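Local coordinates for regulatory protein YycH-like domain-containing protein (Eubacterium rectale, PDB 5COZ) that is of unknown function but is probably related to YycH-like regulatory proteins and is probably exported or lipid-anchored, at residues N50-T55 and E300-Y305. Numbering follows the deposited sequence.
Sequences NIWDAT and EISLEY
The side-chain amide of N50 donates from ND2 to E300 OE2 at 2.7 Å; the oxygen lies in the amide plane, whereas the donor sits above the carboxylate, the two planes being 83° apart. E300 CG is anti to the backbone N (chi1 179°), and the chain beyond it is extended, reaching the N50 amide; OE2 also forms a salt bridge with R227. Beside this pair, W52 NE1 donates to S302 OG (3.0 Å), which lies in the indole plane at the ring edge. The serine hydroxyl in turn donates to the anti lone pair of E304 OE2 (2.7 Å), so both carboxylates, E300 and E304, share R227 as a salt-bridge partner. A parallel bridge pairs the backbones: N50 N bonds to I301 O (2.8 Å) and L303 N to N50 O (2.9 Å). Past N50 the chain leaves the strand in a type II' turn, I51 to A54, and N50 CB lies over one face of the W52 ring, offset toward its rim. A54 CB rests on L303 CD2 at 4.0 Å. In the mixed sheet, strand 43-50 thus ends beside strand 295-311, itself flanked by strand 314-330; the loop leads on to strand 58-66, while I223 and P224 pack against L303 and W52.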
ATOM      1  N   ASN A  50       8.813  -6.490   7.773  1.00  7.31           N
ATOM      2  CA  ASN A  50       7.926  -5.432   8.284  1.00  6.94           C
ATOM      3  C   ASN A  50       6.968  -5.943   9.318  1.00  8.41           C
ATOM      4  O   ASN A  50       6.038  -6.724   9.007  1.00  6.70           O
ATOM      5  CB  ASN A  50       7.126  -4.831   7.134  1.00  6.52           C
ATOM      6  CG  ASN A  50       7.895  -3.827   6.328  1.00 11.59           C
ATOM      7  OD1 ASN A  50       8.616  -2.995   6.894  1.00 10.29           O
ATOM      8  ND2 ASN A  50       7.674  -3.817   5.005  1.00  9.68           N
ATOM      9  N   ILE A  51       7.198  -5.533  10.588  1.00  6.91           N
ATOM     10  CA  ILE A  51       6.259  -5.853  11.670  1.00  7.03           C
ATOM     11  C   ILE A  51       5.592  -4.550  12.145  1.00  7.01           C
ATOM     12  O   ILE A  51       4.802  -4.558  13.089  1.00  7.40           O
ATOM     13  CB  ILE A  51       6.850  -6.724  12.816  1.00  9.81           C
ATOM     14  CG1 ILE A  51       8.119  -6.128  13.457  1.00 10.81           C
ATOM     15  CG2 ILE A  51       7.136  -8.117  12.249  1.00 11.23           C
ATOM     16  CD1 ILE A  51       7.839  -5.061  14.529  1.00 11.70           C
ATOM     17  N   TRP A  52       5.943  -3.423  11.493  1.00  6.61           N
ATOM     18  CA  TRP A  52       5.232  -2.147  11.649  1.00  6.69           C
ATOM     19  C   TRP A  52       5.241  -1.733  13.119  1.00  8.65           C
ATOM     20  O   TRP A  52       6.310  -1.773  13.731  1.00  8.89           O
ATOM     21  CB  TRP A  52       3.816  -2.277  11.030  1.00  5.93           C
ATOM     22  CG  TRP A  52       3.867  -2.818   9.624  1.00  5.65           C
ATOM     23  CD1 TRP A  52       3.630  -4.107   9.226  1.00  7.74           C
ATOM     24  CD2 TRP A  52       4.186  -2.081   8.431  1.00  5.42           C
ATOM     25  NE1 TRP A  52       3.775  -4.216   7.852  1.00  6.90           N
ATOM     26  CE2 TRP A  52       4.133  -2.989   7.345  1.00  6.74           C
ATOM     27  CE3 TRP A  52       4.597  -0.757   8.187  1.00  6.33           C
ATOM     28  CZ2 TRP A  52       4.419  -2.600   6.029  1.00  6.79           C
ATOM     29  CZ3 TRP A  52       4.857  -0.364   6.879  1.00  7.82           C
ATOM     30  CH2 TRP A  52       4.806  -1.286   5.824  1.00  7.69           C
ATOM     31  N   ASP A  53       4.083  -1.356  13.691  1.00  6.57           N
ATOM     32  CA  ASP A  53       4.062  -0.901  15.069  1.00  6.50           C
ATOM     33  C   ASP A  53       3.484  -1.960  16.016  1.00  9.89           C
ATOM     34  O   ASP A  53       3.056  -1.629  17.129  1.00 10.11           O
ATOM     35  CB  ASP A  53       3.264   0.416  15.156  1.00  7.66           C
ATOM     36  CG  ASP A  53       3.860   1.530  14.307  1.00 10.56           C
ATOM     37  OD1 ASP A  53       5.083   1.518  14.083  1.00 10.61           O
ATOM     38  OD2 ASP A  53       3.105   2.403  13.865  1.00 12.07           O
ATOM     39  N   ALA A  54       3.559  -3.255  15.624  1.00  8.03           N
ATOM     40  CA  ALA A  54       3.084  -4.324  16.497  1.00  8.30           C
ATOM     41  C   ALA A  54       3.919  -4.376  17.776  1.00 11.60           C
ATOM     42  O   ALA A  54       5.143  -4.250  17.700  1.00 11.61           O
ATOM     43  CB  ALA A  54       3.194  -5.656  15.768  1.00  9.25           C
ATOM     44  N   THR A  55       3.261  -4.507  18.939  1.00 11.24           N
ATOM     45  CA  THR A  55       3.997  -4.462  20.199  1.00 11.64           C
ATOM     46  C   THR A  55       4.345  -5.845  20.721  1.00 13.32           C
ATOM     47  O   THR A  55       5.135  -5.960  21.662  1.00 12.10           O
ATOM     48  CB  THR A  55       3.215  -3.693  21.267  1.00 14.74           C
ATOM     49  OG1 THR A  55       1.958  -4.327  21.460  1.00 17.49           O
ATOM     50  CG2 THR A  55       3.006  -2.223  20.909  1.00 19.86           C
ATOM     51  N   GLU A 300       9.976  -9.145   0.459  1.00  7.12           N
ATOM     52  CA  GLU A 300       9.411  -8.588   1.679  1.00  6.86           C
ATOM     53  C   GLU A 300       8.614  -9.646   2.432  1.00  7.65           C
ATOM     54  O   GLU A 300       7.901 -10.450   1.814  1.00  7.30           O
ATOM     55  CB  GLU A 300       8.498  -7.398   1.323  1.00  7.80           C
ATOM     56  CG  GLU A 300       7.841  -6.758   2.523  1.00  7.76           C
ATOM     57  CD  GLU A 300       6.935  -5.579   2.255  1.00 13.88           C
ATOM     58  OE1 GLU A 300       6.991  -4.984   1.157  1.00 14.96           O
ATOM     59  OE2 GLU A 300       6.202  -5.220   3.194  1.00 13.37           O
ATOM     60  N   ILE A 301       8.716  -9.619   3.775  1.00  6.45           N
ATOM     61  CA  ILE A 301       7.875 -10.430   4.643  1.00  5.78           C
ATOM     62  C   ILE A 301       7.189  -9.418   5.555  1.00  7.84           C
ATOM     63  O   ILE A 301       7.878  -8.621   6.208  1.00  7.51           O
ATOM     64  CB  ILE A 301       8.646 -11.506   5.418  1.00  8.49           C
ATOM     65  CG1 ILE A 301       9.403 -12.424   4.460  1.00  9.39           C
ATOM     66  CG2 ILE A 301       7.682 -12.294   6.354  1.00  8.37           C
ATOM     67  CD1 ILE A 301      10.429 -13.372   5.241  1.00 14.19           C
ATOM     68  N   SER A 302       5.859  -9.438   5.607  1.00  6.18           N
ATOM     69  CA  SER A 302       5.109  -8.384   6.273  1.00  5.36           C
ATOM     70  C   SER A 302       3.947  -8.924   7.066  1.00  6.22           C
ATOM     71  O   SER A 302       3.184  -9.747   6.564  1.00  6.48           O
ATOM     72  CB  SER A 302       4.583  -7.425   5.191  1.00  7.72           C
ATOM     73  OG  SER A 302       3.795  -6.367   5.722  1.00  7.76           O
ATOM     74  N   LEU A 303       3.770  -8.418   8.294  1.00  5.19           N
ATOM     75  CA  LEU A 303       2.636  -8.732   9.160  1.00  5.06           C
ATOM     76  C   LEU A 303       1.531  -7.739   8.840  1.00  5.99           C
ATOM     77  O   LEU A 303       1.760  -6.528   8.955  1.00  6.91           O
ATOM     78  CB  LEU A 303       3.048  -8.649  10.643  1.00  5.33           C
ATOM     79  CG  LEU A 303       1.927  -8.767  11.652  1.00  7.11           C
ATOM     80  CD1 LEU A 303       1.223 -10.152  11.534  1.00  8.25           C
ATOM     81  CD2 LEU A 303       2.508  -8.551  13.080  1.00  7.10           C
ATOM     82  N   GLU A 304       0.369  -8.235   8.417  1.00  5.26           N
ATOM     83  CA  GLU A 304      -0.706  -7.340   7.999  1.00  4.67           C
ATOM     84  C   GLU A 304      -2.035  -7.833   8.511  1.00  5.46           C
ATOM     85  O   GLU A 304      -2.161  -8.982   8.915  1.00  5.61           O
ATOM     86  CB  GLU A 304      -0.754  -7.213   6.456  1.00  4.79           C
ATOM     87  CG  GLU A 304       0.610  -6.822   5.887  1.00  7.14           C
ATOM     88  CD  GLU A 304       0.682  -6.609   4.391  1.00  8.05           C
ATOM     89  OE1 GLU A 304      -0.341  -6.842   3.710  1.00  8.17           O
ATOM     90  OE2 GLU A 304       1.792  -6.314   3.883  1.00  7.51           O
ATOM     91  N   TYR A 305      -3.055  -6.962   8.464  1.00  5.53           N
ATOM     92  CA  TYR A 305      -4.410  -7.360   8.807  1.00  5.37           C
ATOM     93  C   TYR A 305      -5.209  -7.522   7.531  1.00  7.50           C
ATOM     94  O   TYR A 305      -5.444  -6.545   6.807  1.00  8.34           O
ATOM     95  CB  TYR A 305      -5.076  -6.281   9.683  1.00  5.83           C
ATOM     96  CG  TYR A 305      -5.001  -6.509  11.174  1.00  5.71           C
ATOM     97  CD1 TYR A 305      -5.385  -7.725  11.737  1.00  5.62           C
ATOM     98  CD2 TYR A 305      -4.645  -5.481  12.036  1.00  5.51           C
ATOM     99  CE1 TYR A 305      -5.420  -7.908  13.124  1.00  6.20           C
ATOM    100  CE2 TYR A 305      -4.687  -5.647  13.427  1.00  6.56           C
ATOM    101  CZ  TYR A 305      -5.083  -6.859  13.964  1.00  7.66           C
ATOM    102  OH  TYR A 305      -5.144  -7.008  15.331  1.00  7.83           O
TER